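Local coordinates for A rubisco-like protein (Burkholderia fungorum, PDB 3NWR), which is a rubisco-like member of the rubisco large-chain family that probably acts as a lyase, with an active site completed by a second subunit, at the interface of chains A and B. Sequence-based numbering; all coordinates share one arbitrary frame. Chains: chain A/B, A rubisco-like protein.

Contact 1: the interface of chains A and B. Residues chain A 198, 284, 286, 319, 325; chain B 117, 120-121.
The shared active site of the rubisco family is shown here by B:Asn117, which enters the mouth of the chain A barrel and meets A:Glu198 and A:Asn286. By family, A:Glu198 belongs to the metal-binding motif that also holds the carboxylated lysine. The carboxylate OE2 of A:Glu198 lies 3.3 Å from the amide ND2 of B:Asn117, the two planes turned 52° apart. Water 1 links that OE2 to the B:Asn117 backbone N, which donates to the water oxygen at 2.8 Å. The carbonyl OD1 of the same amide takes the other direction: water 2 sits 2.7 Å from B:Asn117 OD1 and also binds NE2 of A:His319, lying in the plane of that ring. Behind the amide, A:Asn286 turns its CG between its backbone N and carbonyl carbon (chi1 70°), letting ND2 reach back to ND1 of A:His284 at 3.0 Å. The backbone N of A:Asn286 approaches the same ND1 from the other side of the ring, both donors tilted about 30° from its plane, which probably helps to steady the imidazole. B:Asp120 presents its carboxylate to the edge of A:His319 with the planes perpendicular, and A:Phe325 CD2 lies over one face of that imidazole. B:Asp120 CB packs 3.6 Å from A:Phe325 CD1. A:His284 and A:His319 end strands 280-284 and 315-319 of the barrel, and A:Phe325, in the following loop, forms an antiparallel bridge with B:Leu121 just beyond 3-10 helix 116-120.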
ATOM      1  N   GLU A 198     -16.562  -2.736  -0.949  1.00 12.15           N
ATOM      2  CA  GLU A 198     -15.336  -2.214  -1.554  1.00 12.98           C
ATOM      3  C   GLU A 198     -15.073  -2.684  -2.990  1.00 12.26           C
ATOM      4  O   GLU A 198     -14.302  -2.054  -3.716  1.00 14.15           O
ATOM      5  CB  GLU A 198     -14.113  -2.489  -0.671  1.00 15.17           C
ATOM      6  CG  GLU A 198     -13.610  -3.927  -0.695  1.00 15.14           C
ATOM      7  CD  GLU A 198     -14.388  -4.869   0.212  1.00 16.70           C
ATOM      8  OE1 GLU A 198     -15.341  -4.447   0.917  1.00 15.62           O
ATOM      9  OE2 GLU A 198     -14.033  -6.064   0.230  1.00 18.84           O
ATOM     10  N   HIS A 284     -12.044   2.761   3.830  1.00  9.93           N
ATOM     11  CA  HIS A 284     -12.111   1.306   3.819  1.00 11.12           C
ATOM     12  C   HIS A 284     -10.698   0.781   3.692  1.00 11.05           C
ATOM     13  O   HIS A 284      -9.983   1.147   2.762  1.00 11.20           O
ATOM     14  CB  HIS A 284     -12.984   0.759   2.681  1.00 11.45           C
ATOM     15  CG  HIS A 284     -13.379  -0.666   2.894  1.00 11.41           C
ATOM     16  ND1 HIS A 284     -12.533  -1.718   2.622  1.00 11.31           N
ATOM     17  CD2 HIS A 284     -14.500  -1.213   3.428  1.00 15.18           C
ATOM     18  CE1 HIS A 284     -13.127  -2.855   2.946  1.00 14.50           C
ATOM     19  NE2 HIS A 284     -14.323  -2.577   3.433  1.00 16.87           N
ATOM     20  N   ASN A 286      -9.416  -2.243   3.078  1.00 12.38           N
ATOM     21  CA  ASN A 286      -9.128  -3.501   2.389  1.00 13.13           C
ATOM     22  C   ASN A 286      -7.701  -3.519   1.844  1.00 11.21           C
ATOM     23  O   ASN A 286      -7.248  -2.548   1.236  1.00 12.05           O
ATOM     24  CB  ASN A 286     -10.171  -3.833   1.296  1.00 12.97           C
ATOM     25  CG  ASN A 286     -10.097  -2.907   0.098  1.00 11.69           C
ATOM     26  OD1 ASN A 286      -9.407  -3.195  -0.869  1.00 13.04           O
ATOM     27  ND2 ASN A 286     -10.835  -1.794   0.153  1.00 12.28           N
ATOM     28  N   HIS A 319     -12.501  -4.036  12.006  1.00 12.18           N
ATOM     29  CA  HIS A 319     -13.066  -5.379  11.943  1.00 12.60           C
ATOM     30  C   HIS A 319     -13.917  -5.621  13.187  1.00 14.00           C
ATOM     31  O   HIS A 319     -14.553  -4.676  13.641  1.00 14.05           O
ATOM     32  CB  HIS A 319     -12.002  -6.423  11.595  1.00 15.86           C
ATOM     33  CG  HIS A 319     -11.536  -6.301  10.174  1.00 17.03           C
ATOM     34  ND1 HIS A 319     -10.654  -7.184   9.587  1.00 17.75           N
ATOM     35  CD2 HIS A 319     -11.852  -5.394   9.215  1.00 17.30           C
ATOM     36  CE1 HIS A 319     -10.442  -6.825   8.333  1.00 18.62           C
ATOM     37  NE2 HIS A 319     -11.158  -5.741   8.080  1.00 17.83           N
ATOM     38  N   PHE A 325     -13.321 -12.786  10.184  1.00 18.78           N
ATOM     39  CA  PHE A 325     -11.976 -12.563   9.658  1.00 17.71           C
ATOM     40  C   PHE A 325     -10.914 -13.214  10.558  1.00 18.54           C
ATOM     41  O   PHE A 325     -11.231 -13.791  11.609  1.00 18.58           O
ATOM     42  CB  PHE A 325     -11.689 -11.054   9.565  1.00 18.08           C
ATOM     43  CG  PHE A 325     -12.429 -10.329   8.457  1.00 19.75           C
ATOM     44  CD1 PHE A 325     -12.383 -10.775   7.151  1.00 21.75           C
ATOM     45  CD2 PHE A 325     -13.124  -9.164   8.735  1.00 21.83           C
ATOM     46  CE1 PHE A 325     -13.039 -10.085   6.128  1.00 22.20           C
ATOM     47  CE2 PHE A 325     -13.782  -8.468   7.724  1.00 25.12           C
ATOM     48  CZ  PHE A 325     -13.736  -8.935   6.418  1.00 26.33           C
TER
ATOM     49  N   ASN B 117      -9.704  -7.603   0.608  1.00 14.93           N
ATOM     50  CA  ASN B 117     -10.032  -8.318   1.842  1.00 17.69           C
ATOM     51  C   ASN B 117      -9.653  -9.803   1.809  1.00 16.58           C
ATOM     52  O   ASN B 117      -9.777 -10.479   2.823  1.00 14.94           O
ATOM     53  CB  ASN B 117     -11.536  -8.195   2.160  1.00 19.64           C
ATOM     54  CG  ASN B 117     -11.891  -6.967   3.010  1.00 23.31           C
ATOM     55  OD1 ASN B 117     -11.036  -6.153   3.371  1.00 23.15           O
ATOM     56  ND2 ASN B 117     -13.182  -6.850   3.347  1.00 26.14           N
ATOM     57  N   ASP B 120      -7.615 -11.259   4.594  1.00 13.32           N
ATOM     58  CA  ASP B 120      -8.172 -11.325   5.950  1.00 14.59           C
ATOM     59  C   ASP B 120      -9.093 -12.513   6.197  1.00 16.10           C
ATOM     60  O   ASP B 120      -9.616 -12.661   7.303  1.00 15.08           O
ATOM     61  CB  ASP B 120      -8.965 -10.050   6.253  1.00 13.38           C
ATOM     62  CG  ASP B 120      -8.104  -8.805   6.241  1.00 20.00           C
ATOM     63  OD1 ASP B 120      -7.128  -8.751   7.016  1.00 19.99           O
ATOM     64  OD2 ASP B 120      -8.437  -7.876   5.475  1.00 21.82           O
ATOM     65  N   LEU B 121      -9.332 -13.322   5.173  1.00 15.19           N
ATOM     66  CA  LEU B 121     -10.338 -14.382   5.285  1.00 15.91           C
ATOM     67  C   LEU B 121     -10.075 -15.299   6.467  1.00 15.39           C
ATOM     68  O   LEU B 121      -8.951 -15.743   6.682  1.00 15.63           O
ATOM     69  CB  LEU B 121     -10.406 -15.208   3.995  1.00 17.62           C
ATOM     70  CG  LEU B 121     -10.888 -14.485   2.734  1.00 19.81           C
ATOM     71  CD1 LEU B 121     -10.798 -15.420   1.554  1.00 22.63           C
ATOM     72  CD2 LEU B 121     -12.309 -13.991   2.892  1.00 25.11           C
TER
HETATM   73  O   HOH W   1     -11.703  -6.592  -1.026  1.00 16.18           O
HETATM   74  O   HOH W   2     -10.890  -4.458   5.513  1.00 25.67           O

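Contact 2: the interface of chains A and B. Residues chain A 108, 111-112, 115-116; chain B 264-265, 286.
B:Trp264 lies with one indole face against helix 107-114 of chain A, a helix-on-indole packing between the N-terminal domain of one subunit and the barrel domain of its partner in this rubisco-family dimer. The tight part is centred on the pyrrole half. The methyl CB of A:Ala111 stands over the five-membered ring of B:Trp264, 3.8 Å from its centroid, in a CH-pi contact. On the same side, just beyond the rim of the ring, A:Ala112 CA comes to 3.5 Å from B:Trp264 NE1, while the carbonyl O of A:Pro108 approaches B:Trp264 CD1 at 3.6 Å. Small side chains probably let the main chain come this close. With CG anti to its carbonyl carbon (chi1 -45°), the indole is directed along the helix, and A:Pro108 CB packs beside the tryptophan's own CB at its root.

The indole is also held from within chain B. B:Trp264 NE1 donates to the side-chain carbonyl OD1 of B:Asn286 at 2.9 Å, with 147° at the hydrogen. The acceptor lies in the ring plane, but the donor stands 37° above the amide's carbonyl plane. The bond probably helps to set the rotation of the indole; B:Asn286 OD1 also faces chain A, 3.3 Å from A:Ala112 CB and 3.4 Å from A:Gly116 CA. Packing is looser towards the rims of the patch. On the benzo half, A:Ala115 CB reaches B:Trp264 CZ2 only at 4.1 Å. At the opposite rim B:Cys265 hides essentially no surface, its backbone N remaining 4.3 Å from A:Pro108 CB.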
ATOM      1  N   PRO A 108       3.218  11.072   2.268  1.00 12.10           N
ATOM      2  CA  PRO A 108       3.786   9.847   1.678  1.00 11.45           C
ATOM      3  C   PRO A 108       5.297   9.678   1.911  1.00 11.34           C
ATOM      4  O   PRO A 108       5.774   8.549   2.008  1.00 11.93           O
ATOM      5  CB  PRO A 108       3.426   9.972   0.191  1.00 11.69           C
ATOM      6  CG  PRO A 108       3.262  11.466  -0.043  1.00 13.00           C
ATOM      7  CD  PRO A 108       2.653  11.981   1.249  1.00 10.97           C
ATOM      8  N   ALA A 111       5.752   8.144   5.273  1.00 12.21           N
ATOM      9  CA  ALA A 111       5.634   6.687   5.165  1.00 12.72           C
ATOM     10  C   ALA A 111       6.896   6.042   4.576  1.00 13.30           C
ATOM     11  O   ALA A 111       7.313   4.971   5.018  1.00 13.92           O
ATOM     12  CB  ALA A 111       4.400   6.294   4.356  1.00 11.85           C
ATOM     13  N   ALA A 112       7.503   6.676   3.577  1.00 12.19           N
ATOM     14  CA  ALA A 112       8.723   6.148   2.970  1.00 11.20           C
ATOM     15  C   ALA A 112       9.851   6.103   3.991  1.00 12.18           C
ATOM     16  O   ALA A 112      10.783   5.308   3.865  1.00 13.65           O
ATOM     17  CB  ALA A 112       9.134   7.007   1.775  1.00 12.52           C
ATOM     18  N   ALA A 115       8.586   3.499   7.194  1.00 14.06           N
ATOM     19  CA  ALA A 115       8.347   2.130   6.765  1.00 14.43           C
ATOM     20  C   ALA A 115       9.315   1.806   5.617  1.00 22.17           C
ATOM     21  O   ALA A 115      10.369   1.201   5.831  1.00 20.45           O
ATOM     22  CB  ALA A 115       6.874   1.928   6.402  1.00 15.75           C
ATOM     23  N   GLY A 116       8.977   2.250   4.421  1.00 17.47           N
ATOM     24  CA  GLY A 116       9.839   2.136   3.256  1.00 12.29           C
ATOM     25  C   GLY A 116      10.705   0.898   3.094  1.00 15.47           C
ATOM     26  O   GLY A 116      10.232  -0.228   3.249  1.00 17.96           O
TER
ATOM     27  N   TRP B 264       3.021   4.741  -1.472  1.00 10.54           N
ATOM     28  CA  TRP B 264       2.468   5.725  -0.554  1.00  8.95           C
ATOM     29  C   TRP B 264       1.705   6.811  -1.293  1.00 10.45           C
ATOM     30  O   TRP B 264       0.795   7.434  -0.740  1.00 12.46           O
ATOM     31  CB  TRP B 264       3.597   6.318   0.292  1.00 11.39           C
ATOM     32  CG  TRP B 264       4.534   5.266   0.819  1.00 12.17           C
ATOM     33  CD1 TRP B 264       5.886   5.226   0.665  1.00 12.40           C
ATOM     34  CD2 TRP B 264       4.178   4.086   1.558  1.00 15.06           C
ATOM     35  NE1 TRP B 264       6.397   4.102   1.272  1.00 13.65           N
ATOM     36  CE2 TRP B 264       5.373   3.388   1.830  1.00 14.34           C
ATOM     37  CE3 TRP B 264       2.972   3.561   2.023  1.00 16.42           C
ATOM     38  CZ2 TRP B 264       5.391   2.189   2.543  1.00 17.25           C
ATOM     39  CZ3 TRP B 264       2.995   2.360   2.733  1.00 18.28           C
ATOM     40  CH2 TRP B 264       4.196   1.703   2.989  1.00 15.87           C
ATOM     41  N   CYS B 265       2.061   7.023  -2.552  1.00 10.44           N
ATOM     42  CA  CYS B 265       1.315   7.934  -3.416  1.00 10.28           C
ATOM     43  C   CYS B 265      -0.027   7.325  -3.795  1.00 10.64           C
ATOM     44  O   CYS B 265      -1.062   8.011  -3.742  1.00 12.26           O
ATOM     45  CB  CYS B 265       2.125   8.250  -4.672  1.00 11.03           C
ATOM     46  SG  CYS B 265       3.560   9.312  -4.360  1.00 12.24           S
ATOM     47  N   ASN B 286       9.689   1.465  -2.673  1.00 12.38           N
ATOM     48  CA  ASN B 286       9.905   1.288  -1.236  1.00 13.13           C
ATOM     49  C   ASN B 286       8.596   0.969  -0.516  1.00 11.21           C
ATOM     50  O   ASN B 286       7.574   1.617  -0.751  1.00 12.05           O
ATOM     51  CB  ASN B 286      10.644   2.484  -0.594  1.00 12.97           C
ATOM     52  CG  ASN B 286       9.803   3.745  -0.535  1.00 11.69           C
ATOM     53  OD1 ASN B 286       9.126   3.995   0.452  1.00 13.04           O
ATOM     54  ND2 ASN B 286       9.865   4.559  -1.592  1.00 12.28           N
TER

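About 22 Å separates the C-alpha centres of contact 1 and contact 2, which use the two subunits in opposite roles: chain A supplies the barrel in contact 1 and the N-terminal domain in contact 2. A:Asn286 in contact 1 and its copy B:Asn286 in contact 2 each face the partner's 3-10 helix 116-120, through B:Asn117 and A:Gly116. As given, the contacts belong to opposite barrels; by the two-fold, the twin of contact 2 shares A:Asn286 with contact 1. Helix packing of the contact 2 kind probably helps position the 3-10 helix inserted in contact 1, coupling dimer assembly to a complete pocket.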